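Local coordinates for protein glucose-1-phosphate uridylyltransferase (Sphingomonas elodea, PDB 2UX8) that probably catalyses formation of UDP-glucose and diphosphate from UTP and glucose-1-phosphate, the sugar phosphate with which it was crystallised, at residues Met223-Asn228 with Met243-Gly248; Thr26-Ala31 with Ala268-Ala273. All coordinates share one frame; numbering follows the deposited sequence.

Interaction 1: Met223-Asn228 with Met243-Gly248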
loop_
_atom_site.group_PDB
_atom_site.type_symbol
_atom_site.label_atom_id
_atom_site.label_comp_id
_atom_site.label_asym_id
_atom_site.label_seq_id
_atom_site.Cartn_x
_atom_site.Cartn_y
_atom_site.Cartn_z
ATOM N N MET C 223 -10.896 4.241 -30.510
ATOM C CA MET C 223 -10.682 3.101 -29.620
ATOM C C MET C 223 -10.650 1.848 -30.483
ATOM O O MET C 223 -9.734 1.032 -30.384
ATOM C CB MET C 223 -11.820 2.981 -28.602
ATOM C CG MET C 223 -11.577 3.701 -27.296
ATOM S SD MET C 223 -10.336 2.896 -26.272
ATOM C CE MET C 223 -8.919 3.551 -26.890
ATOM N N ARG C 224 -11.666 1.713 -31.328
ATOM C CA ARG C 224 -11.794 0.586 -32.240
ATOM C C ARG C 224 -10.515 0.370 -33.026
ATOM O O ARG C 224 -10.046 -0.760 -33.165
ATOM C CB ARG C 224 -12.948 0.836 -33.214
ATOM C CG ARG C 224 -14.333 0.596 -32.632
ATOM C CD ARG C 224 -14.405 1.089 -31.205
ATOM N NE ARG C 224 -15.661 0.764 -30.539
ATOM C CZ ARG C 224 -15.820 0.785 -29.219
ATOM N NH1 ARG C 224 -14.797 1.107 -28.434
ATOM N NH2 ARG C 224 -16.997 0.493 -28.683
ATOM N N ILE C 225 -9.954 1.456 -33.542
ATOM C CA ILE C 225 -8.736 1.373 -34.324
ATOM C C ILE C 225 -7.560 0.917 -33.499
ATOM O O ILE C 225 -6.649 0.270 -34.020
ATOM C CB ILE C 225 -8.433 2.723 -34.977
ATOM C CG1 ILE C 225 -9.333 2.877 -36.183
ATOM C CG2 ILE C 225 -6.986 2.821 -35.411
ATOM C CD1 ILE C 225 -9.189 4.158 -36.833
ATOM N N LEU C 226 -7.580 1.262 -32.212
ATOM C CA LEU C 226 -6.512 0.868 -31.295
ATOM C C LEU C 226 -6.636 -0.618 -30.968
ATOM O O LEU C 226 -5.639 -1.338 -30.951
ATOM C CB LEU C 226 -6.576 1.690 -30.007
ATOM C CG LEU C 226 -6.182 3.164 -30.104
ATOM C CD1 LEU C 226 -6.473 3.838 -28.777
ATOM C CD2 LEU C 226 -4.714 3.296 -30.456
ATOM N N GLU C 227 -7.864 -1.070 -30.714
ATOM C CA GLU C 227 -8.109 -2.476 -30.405
ATOM C C GLU C 227 -7.613 -3.321 -31.571
ATOM O O GLU C 227 -6.932 -4.331 -31.386
ATOM C CB GLU C 227 -9.600 -2.734 -30.210
ATOM C CG GLU C 227 -10.274 -1.788 -29.237
ATOM C CD GLU C 227 -11.783 -1.960 -29.215
ATOM O OE1 GLU C 227 -12.349 -2.265 -30.285
ATOM O OE2 GLU C 227 -12.409 -1.778 -28.147
ATOM N N ASN C 228 -7.968 -2.887 -32.775
ATOM C CA ASN C 228 -7.584 -3.569 -34.004
ATOM C C ASN C 228 -6.087 -3.755 -34.136
ATOM O O ASN C 228 -5.615 -4.864 -34.392
ATOM C CB ASN C 228 -8.112 -2.795 -35.206
ATOM C CG ASN C 228 -9.592 -2.998 -35.411
ATOM O OD1 ASN C 228 -10.309 -3.376 -34.483
ATOM N ND2 ASN C 228 -10.063 -2.744 -36.625
ATOM N N MET C 243 -5.203 8.297 -34.778
ATOM C CA MET C 243 -5.961 9.505 -35.060
ATOM C C MET C 243 -5.848 9.792 -36.553
ATOM O O MET C 243 -6.798 10.225 -37.194
ATOM C CB MET C 243 -5.399 10.671 -34.271
ATOM C CG MET C 243 -5.407 10.420 -32.798
ATOM S SD MET C 243 -5.020 11.896 -31.899
ATOM C CE MET C 243 -3.228 11.749 -31.803
ATOM N N GLN C 244 -4.651 9.547 -37.072
ATOM C CA GLN C 244 -4.297 9.691 -38.478
ATOM C C GLN C 244 -5.388 9.086 -39.347
ATOM O O GLN C 244 -5.998 9.755 -40.184
ATOM C CB GLN C 244 -3.007 8.910 -38.711
ATOM C CG GLN C 244 -1.790 9.733 -38.991
ATOM C CD GLN C 244 -1.828 10.300 -40.376
ATOM O OE1 GLN C 244 -2.353 9.670 -41.285
ATOM N NE2 GLN C 244 -1.262 11.486 -40.558
ATOM N N ARG C 245 -5.621 7.799 -39.127
ATOM C CA ARG C 245 -6.604 7.051 -39.891
ATOM C C ARG C 245 -7.984 7.643 -39.856
ATOM O O ARG C 245 -8.914 7.087 -40.429
ATOM C CB ARG C 245 -6.660 5.598 -39.418
ATOM C CG ARG C 245 -5.708 4.685 -40.152
ATOM C CD ARG C 245 -6.441 3.469 -40.643
ATOM N NE ARG C 245 -6.129 2.310 -39.826
ATOM C CZ ARG C 245 -7.040 1.480 -39.343
ATOM N NH1 ARG C 245 -8.323 1.691 -39.595
ATOM N NH2 ARG C 245 -6.665 0.435 -38.618
ATOM N N MET C 246 -8.126 8.770 -39.176
ATOM C CA MET C 246 -9.424 9.398 -39.105
ATOM C C MET C 246 -9.426 10.848 -39.495
ATOM O O MET C 246 -10.138 11.664 -38.917
ATOM C CB MET C 246 -10.040 9.209 -37.727
ATOM C CG MET C 246 -10.407 7.767 -37.460
ATOM S SD MET C 246 -11.654 7.543 -36.203
ATOM C CE MET C 246 -11.814 9.159 -35.584
ATOM N N ILE C 247 -8.613 11.162 -40.493
ATOM C CA ILE C 247 -8.558 12.515 -41.009
ATOM C C ILE C 247 -9.621 12.683 -42.097
ATOM O O ILE C 247 -10.353 13.668 -42.129
ATOM C CB ILE C 247 -7.192 12.819 -41.652
ATOM C CG1 ILE C 247 -6.070 12.605 -40.647
ATOM C CG2 ILE C 247 -7.144 14.255 -42.127
ATOM C CD1 ILE C 247 -4.695 12.644 -41.262
ATOM N N GLY C 248 -9.705 11.701 -42.981
ATOM C CA GLY C 248 -10.624 11.793 -44.092
ATOM C C GLY C 248 -12.098 11.651 -43.827
ATOM O O GLY C 248 -12.881 11.934 -44.712
#
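The guanidinium group of Arg-245 carries the side chain of Ile-225 on one of its faces. Ile-225 CG2 stands 4.0 Å above the guanidinium plane, displaced toward the rim on the NH2 side. Ile-225 CG1 lies over the same group and approaches Arg-245 NH1 at 3.8 Å. These are van der Waals contacts between an aliphatic side chain and a flat cation. The Arg-245 chain turns at chi2 and again at chi3 (-105°), which brings its end back across Ile-225. Its aliphatic base joins in as well, with Arg-245 CB 3.9 Å from Ile-225 CD1.

Both branches of Ile-225 reach the guanidinium. CG2 lies nearer NH2, while CG1 and CD1 lie nearer NH1. Ile-225 CD1 is likewise 3.8 Å from Arg-245 NH1. The extended chi2 of Ile-225 (176°) also carries CD1 on to Met-246. There Ile-225 CD1 touches Met-246 CG at 3.9 Å, and the two side chains run past each other in opposite directions. Ile-225 and Met-246 are buried. Arg-245 is exposed, so its guanidinium probably screens part of the isoleucine from solvent.

Ile-225 also rests on Ala-242 of helix 240-244, and Met-246 reaches Glu-221 and Val-222 of helix 221-228. Met-223 and Leu-226 of helix 221-228 pack on Val-123 of helix 119-125, and Leu-226 also touches Ala-242. Gln-244 NE2 ties the 243-248 segment to strand 191-198 through a hydrogen bond to Leu-197 O.

Interaction 2: Thr26-Ala31 with Ala268-Ala273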
loop_
_atom_site.group_PDB
_atom_site.type_symbol
_atom_site.label_atom_id
_atom_site.label_comp_id
_atom_site.label_asym_id
_atom_site.label_seq_id
_atom_site.Cartn_x
_atom_site.Cartn_y
_atom_site.Cartn_z
ATOM N N THR C 26 10.937 8.911 -14.503
ATOM C CA THR C 26 12.388 8.862 -14.297
ATOM C C THR C 26 13.118 10.197 -14.388
ATOM O O THR C 26 14.215 10.339 -13.859
ATOM C CB THR C 26 13.076 7.920 -15.296
ATOM O OG1 THR C 26 13.014 8.491 -16.608
ATOM C CG2 THR C 26 12.398 6.558 -15.299
ATOM N N ARG C 27 12.531 11.177 -15.060
ATOM C CA ARG C 27 13.191 12.474 -15.192
ATOM C C ARG C 27 13.279 13.246 -13.897
ATOM O O ARG C 27 14.133 14.114 -13.748
ATOM C CB ARG C 27 12.479 13.353 -16.207
ATOM C CG ARG C 27 12.733 12.998 -17.634
ATOM C CD ARG C 27 12.224 14.116 -18.484
ATOM N NE ARG C 27 11.951 13.670 -19.831
ATOM C CZ ARG C 27 10.835 13.964 -20.478
ATOM N NH1 ARG C 27 9.907 14.698 -19.888
ATOM N NH2 ARG C 27 10.644 13.522 -21.708
ATOM N N PHE C 28 12.383 12.948 -12.964
ATOM C CA PHE C 28 12.382 13.660 -11.692
ATOM C C PHE C 28 13.006 12.944 -10.501
ATOM O O PHE C 28 12.782 13.341 -9.357
ATOM C CB PHE C 28 10.963 14.105 -11.321
ATOM C CG PHE C 28 10.598 15.460 -11.853
ATOM C CD1 PHE C 28 10.341 15.650 -13.213
ATOM C CD2 PHE C 28 10.516 16.554 -10.995
ATOM C CE1 PHE C 28 10.006 16.910 -13.709
ATOM C CE2 PHE C 28 10.183 17.816 -11.475
ATOM C CZ PHE C 28 9.927 17.996 -12.833
ATOM N N LEU C 29 13.780 11.891 -10.755
ATOM C CA LEU C 29 14.451 11.176 -9.665
ATOM C C LEU C 29 15.401 12.160 -9.008
ATOM O O LEU C 29 15.918 13.052 -9.665
ATOM C CB LEU C 29 15.236 9.975 -10.186
ATOM C CG LEU C 29 14.570 8.602 -10.367
ATOM C CD1 LEU C 29 13.085 8.657 -10.131
ATOM C CD2 LEU C 29 14.834 8.113 -11.748
ATOM N N PRO C 30 15.648 11.999 -7.694
ATOM C CA PRO C 30 15.076 10.944 -6.854
ATOM C C PRO C 30 13.677 11.156 -6.308
ATOM O O PRO C 30 13.092 10.234 -5.736
ATOM C CB PRO C 30 16.057 10.852 -5.689
ATOM C CG PRO C 30 16.977 12.038 -5.803
ATOM C CD PRO C 30 16.445 12.929 -6.881
ATOM N N ALA C 31 13.148 12.363 -6.448
ATOM C CA ALA C 31 11.839 12.661 -5.923
ATOM C C ALA C 31 10.768 11.655 -6.311
ATOM O O ALA C 31 9.891 11.346 -5.509
ATOM C CB ALA C 31 11.428 14.053 -6.349
ATOM N N ALA C 268 12.651 22.446 -15.152
ATOM C CA ALA C 268 12.514 23.895 -15.324
ATOM C C ALA C 268 11.050 24.311 -15.420
ATOM O O ALA C 268 10.638 25.297 -14.819
ATOM C CB ALA C 268 13.269 24.359 -16.564
ATOM N N GLY C 269 10.265 23.560 -16.174
ATOM C CA GLY C 269 8.863 23.893 -16.304
ATOM C C GLY C 269 8.148 23.761 -14.974
ATOM O O GLY C 269 7.344 24.621 -14.591
ATOM N N PHE C 270 8.445 22.672 -14.272
ATOM C CA PHE C 270 7.841 22.403 -12.984
ATOM C C PHE C 270 8.026 23.605 -12.066
ATOM O O PHE C 270 7.077 24.077 -11.434
ATOM C CB PHE C 270 8.488 21.167 -12.365
ATOM C CG PHE C 270 8.011 20.878 -10.987
ATOM C CD1 PHE C 270 6.723 20.396 -10.770
ATOM C CD2 PHE C 270 8.821 21.149 -9.891
ATOM C CE1 PHE C 270 6.247 20.192 -9.471
ATOM C CE2 PHE C 270 8.357 20.949 -8.587
ATOM C CZ PHE C 270 7.069 20.471 -8.378
ATOM N N ILE C 271 9.254 24.105 -11.999
ATOM C CA ILE C 271 9.549 25.249 -11.153
ATOM C C ILE C 271 8.850 26.522 -11.630
ATOM O O ILE C 271 8.307 27.285 -10.826
ATOM C CB ILE C 271 11.073 25.447 -11.044
ATOM C CG1 ILE C 271 11.619 24.460 -10.009
ATOM C CG2 ILE C 271 11.407 26.879 -10.641
ATOM C CD1 ILE C 271 13.074 24.141 -10.166
ATOM N N GLN C 272 8.845 26.734 -12.941
ATOM C CA GLN C 272 8.196 27.905 -13.497
ATOM C C GLN C 272 6.709 27.883 -13.190
ATOM O O GLN C 272 6.135 28.909 -12.844
ATOM C CB GLN C 272 8.448 27.980 -15.001
ATOM C CG GLN C 272 9.837 28.463 -15.337
ATOM C CD GLN C 272 10.208 28.201 -16.775
ATOM O OE1 GLN C 272 9.349 28.183 -17.652
ATOM N NE2 GLN C 272 11.497 28.006 -17.031
ATOM N N ALA C 273 6.086 26.717 -13.301
ATOM C CA ALA C 273 4.661 26.614 -13.008
ATOM C C ALA C 273 4.377 27.012 -11.562
ATOM O O ALA C 273 3.446 27.779 -11.298
ATOM C CB ALA C 273 4.162 25.198 -13.259
#
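Phe-270, which meets Phe-28 across this contact, sits on a helical turn closed by a backbone bond of 2.8 Å from Ala-273 N to Gly-269 O. A second bond, from Gln-272 N to Ala-268 O, measures 3.0 Å. The contact itself is purely aromatic and apolar.

The rings of Phe-28 and Phe-270 form an offset edge-to-face pair. Their planes stand at 81° and their centroids are 5.5 Å apart. The edge of Phe-28 is turned toward the face of Phe-270. The offset moves this edge to the base of the other ring. Phe-28 CZ comes to 3.5 Å from Phe-270 CB, which lies near the plane of the Phe-28 ring. Phe-28 CE2 is 3.8 Å from Phe-270 CG. Phe-270 has CG anti to its backbone N (chi1 175°), a torsion that carries its ring out from the helix, where the Phe-28 edge meets it near CG. Both rings are buried, and Leu-40 touches both of them. Phe-28 also packs on Lys-37.

The second subunit lies close by. Lys-93 NZ of that subunit is hydrogen-bonded to Thr-26 OG1, and its Val-97 packs on Leu-29 and Pro-30.

Segment 26-31 belongs to the loop after strand 16-21. Thr-26, Arg-27, Pro-30 and Lys-37 fit the glycine-rich GxGTRxxPxTxxxPK signature of the sugar nucleotidyltransferases. In relatives this loop binds the nucleotide. The aromatic pair joins it to helix 267-279, late in the family's GT-A-like nucleotidyltransferase fold.

In the fold
Interactions 1 and 2 are separate packing sites on opposite sides of the chain's centre. Their centres are 33 Å apart and their nearest atoms about 17 Å apart. Both segments of interaction 1 fall, in sequence, between the two segments of interaction 2. Neither contact contains a residue of the glucose-1-phosphate pocket. The side chain of Met-246 in interaction 1 is about 11 Å from that of Tyr-216, a residue of the second glucose-1-phosphate binding site. In interaction 2 the side chain of Phe-28 is about 11 Å from that of Asp-142, of the first site, and about 12 Å from a bound glucose-1-phosphate. Another subunit reaches interaction 2, but none touches the segments of interaction 1.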